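Local coordinates for leucyl-tRNA synthetase subunit alpha (Aquifex aeolicus, PDB 3O0A), which belongs to the enzyme that charges tRNA with leucine, the fragment here being its CP1 hydrolytic domain, which probably edits by removing wrongly attached amino acids, at residues Glu13-Glu18 against Lys34-Tyr39; Pro17-Asn22 against Gly72-Asn77. All coordinates share one frame; numbering follows the deposited sequence.

Contact 1 (Glu13-Glu18 against Lys34-Tyr39); sequences EIEEPE and KEKRIY
K36 buries the most surface here, and its shape shows how one residue can serve a helix end and a strand end at once. It is the first residue to leave the helix 26-35, with a positive phi of 56°, and this turn brings its carbonyl to the chain leaving strand 6-13. I14 N donates to K36 O over 2.9 Å and almost straight (176°), although it approaches from above the carbonyl plane; E13 CA lies 3.5 Å from the same K36 O as a CA-H...O contact. The K36 side chain, CG anti to its own carbonyl carbon (chi1 -74°) and extended beyond, runs alongside the I14 carbonyl. It crosses the P17 ring obliquely, K36 CG meeting P17 CG at 3.8 Å and the methylenes beyond passing P17 CD. At the tip, NZ of K36 makes a weak bond of 3.3 Å to E15 O and a long salt bridge of 4.0 Å to E15 OE2. The buried I14 side chain brings its CG1 to 4.5 Å from CG1 of I38, with L32 and I71 also touching it. E13 pairs with R37, their CA atoms 4.6 Å apart, while the E13 carboxylate is taken by T114 and K121. This is the strand end of the antiparallel pair 6-13/37-44, a non-hydrogen-bonded pair with one backbone bond beside it, entered by a helix-to-strand turn.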
loop_
_atom_site.group_PDB
_atom_site.type_symbol
_atom_site.label_atom_id
_atom_site.label_comp_id
_atom_site.label_asym_id
_atom_site.label_seq_id
_atom_site.Cartn_x
_atom_site.Cartn_y
_atom_site.Cartn_z
ATOM N N GLU A 13 5.116 -1.617 12.022
ATOM C CA GLU A 13 5.460 -1.964 13.397
ATOM C C GLU A 13 6.899 -1.568 13.690
ATOM O O GLU A 13 7.802 -1.849 12.893
ATOM C CB GLU A 13 5.303 -3.461 13.622
ATOM C CG GLU A 13 3.877 -3.953 13.481
ATOM C CD GLU A 13 3.800 -5.458 13.588
ATOM O OE1 GLU A 13 4.571 -6.024 14.393
ATOM O OE2 GLU A 13 3.017 -6.079 12.839
ATOM N N ILE A 14 7.099 -0.908 14.826
ATOM C CA ILE A 14 8.437 -0.496 15.260
ATOM C C ILE A 14 8.674 -1.000 16.682
ATOM O O ILE A 14 8.154 -0.426 17.646
ATOM C CB ILE A 14 8.609 1.046 15.195
ATOM C CG1 ILE A 14 8.408 1.588 13.765
ATOM C CG2 ILE A 14 9.966 1.474 15.771
ATOM C CD1 ILE A 14 9.461 1.145 12.776
ATOM N N GLU A 15 9.465 -2.066 16.776
ATOM C CA GLU A 15 9.717 -2.813 18.017
ATOM C C GLU A 15 10.558 -2.026 19.027
ATOM O O GLU A 15 10.385 -2.166 20.247
ATOM C CB GLU A 15 10.396 -4.144 17.662
ATOM C CG GLU A 15 10.865 -5.000 18.833
ATOM C CD GLU A 15 9.715 -5.607 19.625
ATOM O OE1 GLU A 15 8.708 -6.026 19.007
ATOM O OE2 GLU A 15 9.826 -5.668 20.868
ATOM N N GLU A 16 11.465 -1.204 18.512
ATOM C CA GLU A 16 12.367 -0.424 19.355
ATOM C C GLU A 16 12.256 1.068 19.004
ATOM O O GLU A 16 13.136 1.612 18.349
ATOM C CB GLU A 16 13.805 -0.916 19.176
ATOM C CG GLU A 16 14.065 -2.338 19.681
ATOM C CD GLU A 16 15.550 -2.670 19.758
ATOM O OE1 GLU A 16 16.237 -2.591 18.711
ATOM O OE2 GLU A 16 16.029 -2.993 20.872
ATOM N N PRO A 17 11.168 1.735 19.443
ATOM C CA PRO A 17 10.933 3.124 19.023
ATOM C C PRO A 17 12.087 4.105 19.301
ATOM O O PRO A 17 12.314 5.009 18.492
ATOM C CB PRO A 17 9.689 3.525 19.825
ATOM C CG PRO A 17 8.995 2.235 20.103
ATOM C CD PRO A 17 10.112 1.263 20.359
ATOM N N GLU A 18 12.806 3.938 20.420
ATOM C CA GLU A 18 13.912 4.855 20.770
ATOM C C GLU A 18 14.994 4.927 19.688
ATOM O O GLU A 18 15.601 5.981 19.471
ATOM C CB GLU A 18 14.535 4.502 22.136
ATOM C CG GLU A 18 13.560 4.660 23.304
ATOM C CD GLU A 18 12.618 3.467 23.484
ATOM O OE1 GLU A 18 12.684 2.490 22.698
ATOM O OE2 GLU A 18 11.806 3.504 24.434
ATOM N N LYS A 34 3.456 4.684 22.250
ATOM C CA LYS A 34 2.354 3.982 22.908
ATOM C C LYS A 34 1.963 2.715 22.165
ATOM O O LYS A 34 1.703 1.692 22.790
ATOM C CB LYS A 34 1.114 4.873 23.048
ATOM C CG LYS A 34 1.269 6.068 23.965
ATOM C CD LYS A 34 -0.046 6.867 24.066
ATOM C CE LYS A 34 0.152 8.199 24.795
ATOM N NZ LYS A 34 0.109 8.037 26.273
ATOM N N GLU A 35 1.908 2.789 20.838
ATOM C CA GLU A 35 1.425 1.661 20.038
ATOM C C GLU A 35 2.511 0.892 19.301
ATOM O O GLU A 35 2.239 -0.189 18.759
ATOM C CB GLU A 35 0.370 2.118 19.022
ATOM C CG GLU A 35 -0.882 2.758 19.626
ATOM C CD GLU A 35 -1.994 2.893 18.603
ATOM O OE1 GLU A 35 -2.268 1.912 17.871
ATOM O OE2 GLU A 35 -2.601 3.977 18.533
ATOM N N LYS A 36 3.726 1.449 19.272
ATOM C CA LYS A 36 4.855 0.873 18.526
ATOM C C LYS A 36 4.469 0.699 17.050
ATOM O O LYS A 36 4.761 -0.328 16.420
ATOM C CB LYS A 36 5.351 -0.427 19.168
ATOM C CG LYS A 36 6.139 -0.199 20.472
ATOM C CD LYS A 36 6.678 -1.512 21.020
ATOM C CE LYS A 36 7.729 -1.272 22.094
ATOM N NZ LYS A 36 8.185 -2.540 22.743
ATOM N N ARG A 37 3.795 1.727 16.529
ATOM C CA ARG A 37 3.310 1.747 15.140
ATOM C C ARG A 37 3.432 3.119 14.518
ATOM O O ARG A 37 3.310 4.125 15.218
ATOM C CB ARG A 37 1.828 1.375 15.087
ATOM C CG ARG A 37 1.530 -0.042 15.459
ATOM C CD ARG A 37 0.033 -0.256 15.510
ATOM N NE ARG A 37 -0.231 -1.652 15.833
ATOM C CZ ARG A 37 -1.429 -2.222 15.837
ATOM N NH1 ARG A 37 -2.515 -1.520 15.546
ATOM N NH2 ARG A 37 -1.534 -3.509 16.143
ATOM N N ILE A 38 3.652 3.140 13.202
ATOM C CA ILE A 38 3.450 4.334 12.378
ATOM C C ILE A 38 2.371 3.986 11.376
ATOM O O ILE A 38 2.546 3.085 10.566
ATOM C CB ILE A 38 4.738 4.784 11.642
ATOM C CG1 ILE A 38 5.856 5.121 12.659
ATOM C CG2 ILE A 38 4.437 5.977 10.693
ATOM C CD1 ILE A 38 5.645 6.372 13.489
ATOM N N TYR A 39 1.231 4.660 11.462
ATOM C CA TYR A 39 0.105 4.289 10.607
ATOM C C TYR A 39 0.238 4.843 9.199
ATOM O O TYR A 39 0.626 6.000 9.024
ATOM C CB TYR A 39 -1.209 4.759 11.221
ATOM C CG TYR A 39 -1.668 3.869 12.356
ATOM C CD1 TYR A 39 -2.262 2.628 12.091
ATOM C CD2 TYR A 39 -1.517 4.256 13.681
ATOM C CE1 TYR A 39 -2.704 1.803 13.118
ATOM C CE2 TYR A 39 -1.957 3.427 14.723
ATOM C CZ TYR A 39 -2.543 2.204 14.428
ATOM O OH TYR A 39 -2.979 1.370 15.431
#

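Contact 2 (Pro17-Asn22 against Gly72-Asn77); sequences PEKFLN and GERLGN
R74 reaches across from the last turn of helix 64-74 and meets the loop 17-22 with its whole length. Its guanidinium grips N22 end-on, NH2 at 2.7 Å and NH1 at 2.9 Å both giving to OD1 of N22. Only the NH2 bond lies on a lone pair; the NH1 donor sits above the plane of the amide, which stands nearly perpendicular to the guanidinium (89°). NH1 of R74 also donates to K19 O, 2.9 Å away and close to the guanidinium plane. Bends at chi2 (81°) and chi3 fold the R74 chain into this pose, and its methylene CG presses obliquely on F20, 3.3 Å from CE1. The far end of that ring, CZ, is met by CD2 of L75 at 3.6 Å, while CG of K19 covers one face near the rim. Beyond this shell, a water accepts a hydrogen bond from K19 NZ and donates one to R74 O at 2.6 Å, linking the lysine to the end of the helix. That end is closed by a Schellman motif at G76. The loop just beyond N22 is also held covalently, by the C23-C70 disulfide, and C23 touches R74. The three bonds crossing directly from R74 all end on neutral oxygens, so its positive charge probably strengthens them, and the negative ends of the amide and carbonyl dipoles may in turn stabilise it, no carboxylate of either segment being in contact.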
loop_
_atom_site.group_PDB
_atom_site.type_symbol
_atom_site.label_atom_id
_atom_site.label_comp_id
_atom_site.label_asym_id
_atom_site.label_seq_id
_atom_site.Cartn_x
_atom_site.Cartn_y
_atom_site.Cartn_z
ATOM N N PRO A 17 11.168 1.735 19.443
ATOM C CA PRO A 17 10.933 3.124 19.023
ATOM C C PRO A 17 12.087 4.105 19.301
ATOM O O PRO A 17 12.314 5.009 18.492
ATOM C CB PRO A 17 9.689 3.525 19.825
ATOM C CG PRO A 17 8.995 2.235 20.103
ATOM C CD PRO A 17 10.112 1.263 20.359
ATOM N N GLU A 18 12.806 3.938 20.420
ATOM C CA GLU A 18 13.912 4.855 20.770
ATOM C C GLU A 18 14.994 4.927 19.688
ATOM O O GLU A 18 15.601 5.981 19.471
ATOM C CB GLU A 18 14.535 4.502 22.136
ATOM C CG GLU A 18 13.560 4.660 23.304
ATOM C CD GLU A 18 12.618 3.467 23.484
ATOM O OE1 GLU A 18 12.684 2.490 22.698
ATOM O OE2 GLU A 18 11.806 3.504 24.434
ATOM N N LYS A 19 15.212 3.810 18.996
ATOM C CA LYS A 19 16.192 3.735 17.904
ATOM C C LYS A 19 15.775 4.572 16.690
ATOM O O LYS A 19 16.615 4.914 15.851
ATOM C CB LYS A 19 16.381 2.262 17.505
ATOM C CG LYS A 19 17.196 1.973 16.243
ATOM C CD LYS A 19 17.336 0.448 16.040
ATOM C CE LYS A 19 17.909 0.084 14.671
ATOM N NZ LYS A 19 18.202 -1.392 14.617
ATOM N N PHE A 20 14.487 4.918 16.615
ATOM C CA PHE A 20 13.943 5.597 15.455
ATOM C C PHE A 20 13.284 6.948 15.727
ATOM O O PHE A 20 12.803 7.599 14.787
ATOM C CB PHE A 20 12.956 4.674 14.735
ATOM C CG PHE A 20 13.528 3.338 14.422
ATOM C CD1 PHE A 20 14.221 3.122 13.237
ATOM C CD2 PHE A 20 13.390 2.290 15.331
ATOM C CE1 PHE A 20 14.758 1.866 12.961
ATOM C CE2 PHE A 20 13.918 1.041 15.064
ATOM C CZ PHE A 20 14.606 0.839 13.872
ATOM N N LEU A 21 13.300 7.396 16.980
ATOM C CA LEU A 21 12.598 8.635 17.352
ATOM C C LEU A 21 13.028 9.863 16.550
ATOM O O LEU A 21 12.206 10.742 16.251
ATOM C CB LEU A 21 12.767 8.935 18.847
ATOM C CG LEU A 21 11.804 8.219 19.787
ATOM C CD1 LEU A 21 12.232 8.473 21.236
ATOM C CD2 LEU A 21 10.356 8.700 19.533
ATOM N N ASN A 22 14.310 9.950 16.196
ATOM C CA ASN A 22 14.730 11.124 15.438
ATOM C C ASN A 22 14.326 11.102 13.956
ATOM O O ASN A 22 14.544 12.076 13.238
ATOM C CB ASN A 22 16.218 11.489 15.688
ATOM C CG ASN A 22 17.199 10.589 14.942
ATOM O OD1 ASN A 22 16.819 9.807 14.085
ATOM N ND2 ASN A 22 18.480 10.757 15.239
ATOM N N GLY A 72 13.915 3.244 7.100
ATOM C CA GLY A 72 14.441 2.200 6.211
ATOM C C GLY A 72 15.948 2.271 6.087
ATOM O O GLY A 72 16.627 1.237 5.999
ATOM N N GLU A 73 16.495 3.477 6.107
ATOM C CA GLU A 73 17.958 3.626 6.176
ATOM C C GLU A 73 18.497 3.063 7.491
ATOM O O GLU A 73 19.514 2.332 7.514
ATOM C CB GLU A 73 18.352 5.102 6.021
ATOM C CG GLU A 73 19.853 5.352 6.247
ATOM C CD GLU A 73 20.189 6.815 6.249
ATOM O OE1 GLU A 73 19.875 7.495 7.247
ATOM O OE2 GLU A 73 20.797 7.291 5.260
ATOM N N ARG A 74 17.810 3.393 8.579
ATOM C CA ARG A 74 18.183 3.000 9.948
ATOM C C ARG A 74 18.180 1.465 10.072
ATOM O O ARG A 74 19.029 0.890 10.753
ATOM C CB ARG A 74 17.209 3.668 10.938
ATOM C CG ARG A 74 17.544 3.597 12.445
ATOM C CD ARG A 74 18.539 4.606 12.928
ATOM N NE ARG A 74 18.484 5.933 12.312
ATOM C CZ ARG A 74 18.096 7.044 12.937
ATOM N NH1 ARG A 74 17.700 6.997 14.207
ATOM N NH2 ARG A 74 18.110 8.206 12.292
ATOM N N LEU A 75 17.262 0.810 9.359
ATOM C CA LEU A 75 17.179 -0.659 9.277
ATOM C C LEU A 75 18.181 -1.311 8.308
ATOM O O LEU A 75 18.325 -2.544 8.299
ATOM C CB LEU A 75 15.754 -1.082 8.879
ATOM C CG LEU A 75 14.608 -0.774 9.851
ATOM C CD1 LEU A 75 13.254 -1.088 9.222
ATOM C CD2 LEU A 75 14.796 -1.543 11.169
ATOM N N GLY A 76 18.858 -0.487 7.508
ATOM C CA GLY A 76 19.798 -0.943 6.474
ATOM C C GLY A 76 19.141 -1.446 5.202
ATOM O O GLY A 76 19.776 -2.157 4.412
ATOM N N ASN A 77 17.868 -1.089 5.006
ATOM C CA ASN A 77 17.069 -1.603 3.886
ATOM C C ASN A 77 16.895 -0.615 2.739
ATOM O O ASN A 77 16.522 -1.014 1.626
ATOM C CB ASN A 77 15.655 -1.982 4.347
ATOM C CG ASN A 77 15.618 -3.121 5.352
ATOM O OD1 ASN A 77 16.546 -3.932 5.458
ATOM N ND2 ASN A 77 14.496 -3.214 6.075
HETATM O O HOH W 1 19.640 -1.350 11.945
#

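Overall arrangement
From the N terminus the chain first runs along strand 6-13 and then enters the loop from which both contacts start. Contact 1 closes a short loop, bringing the chain back to strand 6-13 after helix 26-35, so that strand 37-44 can pair beside it. Contact 2 starts a few residues later and closes a much longer one, at the end of helix 64-74; the C23-C70 disulfide nests just inside it. The two closures cross: contact 2 starts inside the loop closed by contact 1 and ends beyond it, and they share P17 and E18. I14 CG2 and F20 CD2, 3.5 Å apart, join them physically, tying the three-stranded sheet, helix 26-35 and helix 64-74 to one loop.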